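Local coordinates for metal-independent carbonic anhydrase (Nostoc sp. PCC 7120 = FACHB-418, PDB 7C5W), which catalyses the hydration of carbon dioxide to bicarbonate without any metal cofactor, working as a homotetramer, at residues 138-143 with 148-153; 34-39 with 168-173; 62-65 with 69-72. All coordinates share one frame; numbering follows the deposited sequence.

Contact 1 of 3, residues 138-143 with 148-153; sequences NVIITD and ATTVDK
Val139 and Val151 are joined by two backbone hydrogen bonds, Val139 N to Val151 O at 3.1 Å and Val151 N to Val139 O at 3.0 Å. Two residues along, the pattern repeats: Ile141 N lies 3.0 Å from Thr149 O, and Thr149 N lies 2.9 Å from Ile141 O. These are the hydrogen-bonded pairs of an antiparallel hairpin; between and beyond them Asn138–Asp152, Ile140–Thr150 and Thr142–Ala148 form the non-hydrogen-bonded pairs. The axes of 138-143 and 148-153 run at 161°. Side chains alternate accordingly. On the face of Ile140, Thr150 lies alongside it and points the same way, with Ile140 CG1 3.5 Å from Thr150 OG1, while Ile140 CG2 reaches Ala148 CB at 4.2 Å. On the same face Asn138 packs on Phe87 and Asp152 on Lys77, both of a second subunit. On the other face Val151 CG2 rests on Val139 CB at 3.8 Å, and the Lys153 chain passes obliquely over the same valine, its CE 3.5 Å from Val139 CG2. Two bends in that chain (chi3 -65°, chi4 -75°) carry NZ back to a hydrogen bond with Ser172 OG on the next strand. The face of Val139 and Ile141 looks into the fold: Val151 packs on the bicarbonate-binding Thr79, Val139 on Val119 and Ile121 of strand 116-128, and Ile141 on Leu40 and Lys153 on Trp36 of helix 26-50.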
loop_
_atom_site.group_PDB
_atom_site.type_symbol
_atom_site.label_atom_id
_atom_site.label_comp_id
_atom_site.label_asym_id
_atom_site.label_seq_id
_atom_site.Cartn_x
_atom_site.Cartn_y
_atom_site.Cartn_z
ATOM N N ASN A 138 1.529 -22.120 12.724
ATOM C CA ASN A 138 0.690 -22.917 13.645
ATOM C C ASN A 138 0.183 -22.013 14.765
ATOM O O ASN A 138 0.868 -21.036 15.119
ATOM C CB ASN A 138 1.438 -24.138 14.178
ATOM C CG ASN A 138 1.684 -25.166 13.096
ATOM O OD1 ASN A 138 0.785 -25.483 12.306
ATOM N ND2 ASN A 138 2.903 -25.677 13.045
ATOM N N VAL A 139 -1.017 -22.330 15.249
ATOM C CA VAL A 139 -1.582 -21.849 16.534
ATOM C C VAL A 139 -2.008 -23.088 17.325
ATOM O O VAL A 139 -2.658 -23.976 16.762
ATOM C CB VAL A 139 -2.745 -20.869 16.303
ATOM C CG1 VAL A 139 -3.266 -20.298 17.613
ATOM C CG2 VAL A 139 -2.340 -19.749 15.354
ATOM N N ILE A 140 -1.607 -23.152 18.588
ATOM C CA ILE A 140 -1.876 -24.302 19.493
ATOM C C ILE A 140 -2.771 -23.795 20.624
ATOM O O ILE A 140 -2.340 -22.910 21.381
ATOM C CB ILE A 140 -0.554 -24.916 19.982
ATOM C CG1 ILE A 140 0.269 -25.437 18.798
ATOM C CG2 ILE A 140 -0.822 -25.997 21.016
ATOM C CD1 ILE A 140 1.742 -25.618 19.089
ATOM N N ILE A 141 -4.001 -24.302 20.663
ATOM C CA ILE A 141 -5.061 -23.889 21.622
ATOM C C ILE A 141 -5.301 -25.072 22.566
ATOM O O ILE A 141 -5.686 -26.167 22.075
ATOM C CB ILE A 141 -6.323 -23.456 20.853
ATOM C CG1 ILE A 141 -5.953 -22.583 19.650
ATOM C CG2 ILE A 141 -7.310 -22.751 21.771
ATOM C CD1 ILE A 141 -7.096 -22.309 18.698
ATOM N N THR A 142 -5.034 -24.870 23.859
ATOM C CA THR A 142 -5.060 -25.926 24.903
ATOM C C THR A 142 -6.191 -25.635 25.895
ATOM O O THR A 142 -6.301 -24.476 26.345
ATOM C CB THR A 142 -3.685 -26.023 25.563
ATOM O OG1 THR A 142 -2.738 -25.905 24.503
ATOM C CG2 THR A 142 -3.480 -27.318 26.319
ATOM N N ASP A 143 -7.002 -26.652 26.213
ATOM C CA ASP A 143 -8.188 -26.516 27.104
ATOM C C ASP A 143 -7.770 -26.740 28.563
ATOM O O ASP A 143 -6.565 -26.983 28.808
ATOM C CB ASP A 143 -9.325 -27.447 26.673
ATOM C CG ASP A 143 -9.008 -28.930 26.764
ATOM O OD1 ASP A 143 -7.914 -29.273 27.261
ATOM O OD2 ASP A 143 -9.861 -29.732 26.332
ATOM N N ALA A 148 -4.551 -30.329 23.522
ATOM C CA ALA A 148 -3.970 -29.398 22.527
ATOM C C ALA A 148 -4.601 -29.649 21.153
ATOM O O ALA A 148 -4.527 -30.788 20.657
ATOM C CB ALA A 148 -2.466 -29.554 22.473
ATOM N N THR A 149 -5.223 -28.610 20.589
ATOM C CA THR A 149 -5.688 -28.535 19.182
ATOM C C THR A 149 -4.709 -27.651 18.408
ATOM O O THR A 149 -4.611 -26.455 18.725
ATOM C CB THR A 149 -7.112 -27.975 19.089
ATOM O OG1 THR A 149 -7.984 -28.794 19.869
ATOM C CG2 THR A 149 -7.613 -27.907 17.663
ATOM N N THR A 150 -3.990 -28.240 17.458
ATOM C CA THR A 150 -3.044 -27.536 16.560
ATOM C C THR A 150 -3.778 -27.220 15.251
ATOM O O THR A 150 -4.388 -28.139 14.679
ATOM C CB THR A 150 -1.757 -28.356 16.393
ATOM O OG1 THR A 150 -1.125 -28.398 17.672
ATOM C CG2 THR A 150 -0.783 -27.768 15.397
ATOM N N VAL A 151 -3.732 -25.955 14.819
ATOM C CA VAL A 151 -4.285 -25.507 13.508
ATOM C C VAL A 151 -3.159 -24.888 12.673
ATOM O O VAL A 151 -2.193 -24.351 13.260
ATOM C CB VAL A 151 -5.440 -24.506 13.715
ATOM C CG1 VAL A 151 -6.636 -25.162 14.390
ATOM C CG2 VAL A 151 -4.997 -23.279 14.493
ATOM N N ASP A 152 -3.292 -24.969 11.352
ATOM C CA ASP A 152 -2.528 -24.158 10.373
ATOM C C ASP A 152 -3.320 -22.872 10.122
ATOM O O ASP A 152 -4.447 -22.999 9.598
ATOM C CB ASP A 152 -2.342 -24.931 9.071
ATOM C CG ASP A 152 -1.758 -26.323 9.253
ATOM O OD1 ASP A 152 -0.915 -26.496 10.167
ATOM O OD2 ASP A 152 -2.123 -27.214 8.451
ATOM N N LYS A 153 -2.775 -21.698 10.482
ATOM C CA LYS A 153 -3.532 -20.418 10.473
ATOM C C LYS A 153 -2.836 -19.332 9.647
ATOM O O LYS A 153 -1.646 -19.032 9.915
ATOM C CB LYS A 153 -3.735 -19.871 11.886
ATOM C CG LYS A 153 -4.865 -18.850 11.985
ATOM C CD LYS A 153 -5.170 -18.421 13.381
ATOM C CE LYS A 153 -5.706 -19.537 14.252
ATOM N NZ LYS A 153 -7.118 -19.854 13.931
#

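Contact 2 of 3, residues 34-39 with 168-173; sequences KAWGEA and ITHHSS
Trp36, on a helix, and His170, on a strand, have their CA atoms 11.2 Å apart, so the backbones stay well separated and two long aromatic side chains bridge the distance between helix and sheet. Each sets out toward the other segment. With CG swung opposite the backbone N in both residues (chi1 -179° in Trp36, -168° in His170), the rings extend away from their own chains and meet midway. There they form an offset edge-to-face pair: the edge of the imidazole is directed at the face of the indole, the ring planes stand at 75°, and the centroids of the imidazole and the five-membered ring of the indole are 5.3 Å apart. The indole atoms nearest the imidazole are NE1, CE2 and CZ2, along one flank of the ring system. NE1 itself gives its hydrogen to the hydroxyl of Tyr67, which helps to fix how the indole is turned. Trp155 meets both rings, and Phe76 stacks on His170. Putting an alanine at Trp36 would probably leave the His170 edge without its aromatic face and the Tyr67 hydroxyl without the indole N-H, opening a gap between helix and sheet. Both residues are buried near the centre of the chain, and the cluster is an aromatic core between a long helix and a sheet, close to the bicarbonate-binding residues Thr79 and Tyr97.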
loop_
_atom_site.group_PDB
_atom_site.type_symbol
_atom_site.label_atom_id
_atom_site.label_comp_id
_atom_site.label_asym_id
_atom_site.label_seq_id
_atom_site.Cartn_x
_atom_site.Cartn_y
_atom_site.Cartn_z
ATOM N N LYS A 34 -1.349 -12.054 19.577
ATOM C CA LYS A 34 -1.487 -12.393 21.027
ATOM C C LYS A 34 -2.855 -11.923 21.543
ATOM O O LYS A 34 -3.465 -12.655 22.342
ATOM C CB LYS A 34 -0.351 -11.787 21.860
ATOM N N ALA A 35 -3.332 -10.773 21.075
ATOM C CA ALA A 35 -4.619 -10.159 21.485
ATOM C C ALA A 35 -5.786 -11.046 21.040
ATOM O O ALA A 35 -6.798 -11.087 21.757
ATOM C CB ALA A 35 -4.749 -8.757 20.931
ATOM N N TRP A 36 -5.658 -11.726 19.899
ATOM C CA TRP A 36 -6.709 -12.650 19.400
ATOM C C TRP A 36 -6.772 -13.879 20.317
ATOM O O TRP A 36 -7.894 -14.282 20.706
ATOM C CB TRP A 36 -6.445 -13.064 17.956
ATOM C CG TRP A 36 -7.496 -13.985 17.428
ATOM C CD1 TRP A 36 -8.615 -13.620 16.745
ATOM C CD2 TRP A 36 -7.544 -15.420 17.538
ATOM N NE1 TRP A 36 -9.345 -14.724 16.408
ATOM C CE2 TRP A 36 -8.715 -15.844 16.877
ATOM C CE3 TRP A 36 -6.717 -16.392 18.113
ATOM C CZ2 TRP A 36 -9.085 -17.185 16.792
ATOM C CZ3 TRP A 36 -7.075 -17.717 18.022
ATOM C CH2 TRP A 36 -8.241 -18.108 17.361
ATOM N N GLY A 37 -5.607 -14.467 20.612
ATOM C CA GLY A 37 -5.459 -15.542 21.608
ATOM C C GLY A 37 -6.128 -15.157 22.918
ATOM O O GLY A 37 -7.026 -15.887 23.348
ATOM N N GLU A 38 -5.716 -14.030 23.508
ATOM C CA GLU A 38 -6.228 -13.535 24.810
ATOM C C GLU A 38 -7.750 -13.431 24.753
ATOM O O GLU A 38 -8.398 -13.720 25.771
ATOM C CB GLU A 38 -5.648 -12.166 25.147
ATOM C CG GLU A 38 -4.295 -12.242 25.815
ATOM C CD GLU A 38 -3.766 -10.895 26.264
ATOM O OE1 GLU A 38 -4.588 -10.037 26.658
ATOM O OE2 GLU A 38 -2.536 -10.705 26.203
ATOM N N ALA A 39 -8.286 -13.012 23.610
ATOM C CA ALA A 39 -9.729 -12.763 23.423
ATOM C C ALA A 39 -10.458 -14.109 23.410
ATOM O O ALA A 39 -11.498 -14.218 24.083
ATOM C CB ALA A 39 -9.968 -11.961 22.166
ATOM N N ILE A 168 -8.897 -8.809 8.443
ATOM C CA ILE A 168 -9.696 -8.783 7.186
ATOM C C ILE A 168 -9.588 -10.148 6.502
ATOM O O ILE A 168 -10.385 -10.410 5.576
ATOM C CB ILE A 168 -9.210 -7.640 6.275
ATOM C CG1 ILE A 168 -7.727 -7.791 5.914
ATOM C CG2 ILE A 168 -9.509 -6.300 6.930
ATOM C CD1 ILE A 168 -7.261 -6.888 4.786
ATOM N N THR A 169 -8.643 -10.986 6.941
ATOM C CA THR A 169 -8.438 -12.364 6.424
ATOM C C THR A 169 -8.061 -13.294 7.583
ATOM O O THR A 169 -7.157 -12.944 8.348
ATOM C CB THR A 169 -7.371 -12.423 5.323
ATOM O OG1 THR A 169 -7.634 -11.446 4.315
ATOM C CG2 THR A 169 -7.312 -13.786 4.671
ATOM N N HIS A 170 -8.721 -14.449 7.661
ATOM C CA HIS A 170 -8.565 -15.474 8.718
ATOM C C HIS A 170 -8.908 -16.842 8.124
ATOM O O HIS A 170 -10.092 -17.168 8.028
ATOM C CB HIS A 170 -9.459 -15.123 9.912
ATOM C CG HIS A 170 -9.173 -15.914 11.142
ATOM N ND1 HIS A 170 -8.452 -17.091 11.109
ATOM C CD2 HIS A 170 -9.525 -15.716 12.429
ATOM C CE1 HIS A 170 -8.365 -17.583 12.325
ATOM N NE2 HIS A 170 -9.021 -16.766 13.153
ATOM N N HIS A 171 -7.896 -17.593 7.702
ATOM C CA HIS A 171 -8.037 -18.972 7.182
ATOM C C HIS A 171 -7.374 -19.916 8.186
ATOM O O HIS A 171 -6.152 -19.804 8.373
ATOM C CB HIS A 171 -7.448 -19.052 5.771
ATOM C CG HIS A 171 -7.723 -20.320 5.036
ATOM N ND1 HIS A 171 -7.931 -20.341 3.673
ATOM C CD2 HIS A 171 -7.787 -21.605 5.448
ATOM C CE1 HIS A 171 -8.108 -21.588 3.277
ATOM N NE2 HIS A 171 -8.032 -22.382 4.351
ATOM N N SER A 172 -8.169 -20.784 8.818
ATOM C CA SER A 172 -7.729 -21.797 9.814
ATOM C C SER A 172 -8.114 -23.191 9.308
ATOM O O SER A 172 -9.256 -23.349 8.853
ATOM C CB SER A 172 -8.338 -21.504 11.160
ATOM O OG SER A 172 -7.586 -22.105 12.201
ATOM N N SER A 173 -7.189 -24.150 9.368
ATOM C CA SER A 173 -7.383 -25.541 8.891
ATOM C C SER A 173 -6.682 -26.541 9.824
ATOM O O SER A 173 -5.533 -26.267 10.294
ATOM C CB SER A 173 -6.908 -25.693 7.466
ATOM O OG SER A 173 -5.519 -25.395 7.346
#

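Contact 3 of 3, residues 62-65 with 69-72; sequences VIDD and YQFG
Gln70 NE2 donates to the backbone oxygen Asp64 O at 3.0 Å, a bond that is well formed at both ends. The N-H points at the oxygen with an angle of 158°, and the donor sits in the carbonyl plane on a lone pair; the oxygen in turn lies close to the plane of the Gln70 amide. A bend at chi2 (90°) folds the glutamine chain back, so that a side chain from the 3-10 turn 69-71 reaches a carbonyl in the last turn of helix 52-66. The carboxylate of Asp64 is used elsewhere, in a salt bridge from OD1 to Arg91 NE. Beside this polar link runs an apolar one: the CG2 branch of Ile63 touches the ring of Tyr69 obliquely, 4.0 Å from CD2 and 4.1 Å from CE2. At the far end of that ring, Tyr69 OH hydrogen-bonds to the backbone oxygen of Arg88. Ile63 and Tyr69 both pack on Ala94 of helix 91-99, and Ile63 also on Leu95. The arrangement is thus a short 3-10 segment following a helix C-terminus, joined to the helix's last turn by a side-chain-to-backbone hydrogen bond before the path enters strand 75-77, and it packs against the helix that carries the bicarbonate-binding Tyr97.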
loop_
_atom_site.group_PDB
_atom_site.type_symbol
_atom_site.label_atom_id
_atom_site.label_comp_id
_atom_site.label_asym_id
_atom_site.label_seq_id
_atom_site.Cartn_x
_atom_site.Cartn_y
_atom_site.Cartn_z
ATOM N N VAL A 62 -15.408 -8.312 21.083
ATOM C CA VAL A 62 -14.161 -8.911 20.519
ATOM C C VAL A 62 -14.195 -8.826 18.985
ATOM O O VAL A 62 -13.231 -8.321 18.400
ATOM C CB VAL A 62 -13.966 -10.367 20.971
ATOM C CG1 VAL A 62 -12.905 -11.053 20.129
ATOM C CG2 VAL A 62 -13.621 -10.461 22.447
ATOM N N ILE A 63 -15.270 -9.289 18.355
ATOM C CA ILE A 63 -15.426 -9.296 16.870
ATOM C C ILE A 63 -15.438 -7.856 16.345
ATOM O O ILE A 63 -14.813 -7.592 15.289
ATOM C CB ILE A 63 -16.695 -10.065 16.473
ATOM C CG1 ILE A 63 -16.468 -11.570 16.619
ATOM C CG2 ILE A 63 -17.150 -9.673 15.074
ATOM C CD1 ILE A 63 -17.726 -12.388 16.573
ATOM N N ASP A 64 -16.118 -6.959 17.058
ATOM C CA ASP A 64 -16.203 -5.523 16.691
ATOM C C ASP A 64 -14.804 -4.907 16.787
ATOM O O ASP A 64 -14.497 -4.052 15.951
ATOM C CB ASP A 64 -17.236 -4.784 17.546
ATOM C CG ASP A 64 -18.667 -5.038 17.105
ATOM O OD1 ASP A 64 -18.848 -5.579 16.000
ATOM O OD2 ASP A 64 -19.587 -4.703 17.874
ATOM N N ASP A 65 -13.995 -5.343 17.757
ATOM C CA ASP A 65 -12.642 -4.796 18.045
ATOM C C ASP A 65 -11.572 -5.357 17.100
ATOM O O ASP A 65 -10.823 -4.555 16.553
ATOM C CB ASP A 65 -12.179 -5.167 19.448
ATOM C CG ASP A 65 -12.250 -4.017 20.422
ATOM O OD1 ASP A 65 -13.228 -3.246 20.333
ATOM O OD2 ASP A 65 -11.319 -3.902 21.243
ATOM N N TYR A 69 -15.247 -6.264 9.918
ATOM C CA TYR A 69 -16.575 -6.380 9.261
ATOM C C TYR A 69 -17.121 -4.992 8.917
ATOM O O TYR A 69 -17.952 -4.908 7.997
ATOM C CB TYR A 69 -17.526 -7.201 10.131
ATOM C CG TYR A 69 -17.194 -8.673 10.102
ATOM C CD1 TYR A 69 -17.465 -9.428 8.973
ATOM C CD2 TYR A 69 -16.582 -9.305 11.178
ATOM C CE1 TYR A 69 -17.160 -10.776 8.921
ATOM C CE2 TYR A 69 -16.279 -10.658 11.141
ATOM C CZ TYR A 69 -16.563 -11.395 10.005
ATOM O OH TYR A 69 -16.252 -12.724 9.911
ATOM N N GLN A 70 -16.635 -3.947 9.595
ATOM C CA GLN A 70 -17.011 -2.533 9.330
ATOM C C GLN A 70 -16.615 -2.124 7.905
ATOM O O GLN A 70 -17.278 -1.237 7.367
ATOM C CB GLN A 70 -16.356 -1.587 10.340
ATOM C CG GLN A 70 -16.868 -1.770 11.765
ATOM C CD GLN A 70 -16.076 -2.787 12.554
ATOM O OE1 GLN A 70 -15.326 -3.596 12.000
ATOM N NE2 GLN A 70 -16.243 -2.754 13.868
ATOM N N PHE A 71 -15.583 -2.729 7.309
ATOM C CA PHE A 71 -15.066 -2.341 5.966
ATOM C C PHE A 71 -15.865 -3.023 4.855
ATOM O O PHE A 71 -15.708 -2.621 3.693
ATOM C CB PHE A 71 -13.594 -2.719 5.799
ATOM C CG PHE A 71 -12.681 -2.149 6.850
ATOM C CD1 PHE A 71 -12.697 -0.799 7.149
ATOM C CD2 PHE A 71 -11.790 -2.959 7.523
ATOM C CE1 PHE A 71 -11.861 -0.279 8.119
ATOM C CE2 PHE A 71 -10.955 -2.436 8.490
ATOM C CZ PHE A 71 -10.991 -1.099 8.788
ATOM N N GLY A 72 -16.666 -4.029 5.206
ATOM C CA GLY A 72 -17.308 -4.965 4.262
ATOM C C GLY A 72 -17.009 -6.406 4.666
ATOM O O GLY A 72 -16.673 -6.682 5.819
#

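Overall arrangement
From the N terminus, helix 26-50 supplies the first half of contact 2, whose other half waits until strand 165-173, closing a loop of 128 residues, most of the chain. Contacts 3 and 1 nest inside it, one after the other. Contact 3 closes a short turn between helix 52-66 and strand 75-77; contact 1 closes the hairpin of strands 132-143 and 148-159. Contacts 1 and 2 touch, because strands 148-159 and 165-173 are sheet neighbours. Contact 3 touches contact 2 through Ala39 on Val62 and Ile168 on Phe71, but lies about 23 Å, centre to centre, from contact 1. Contact 2 ties helix 26-50 to the sheet, with contacts 1 and 3 on opposite sides of the chain's centre.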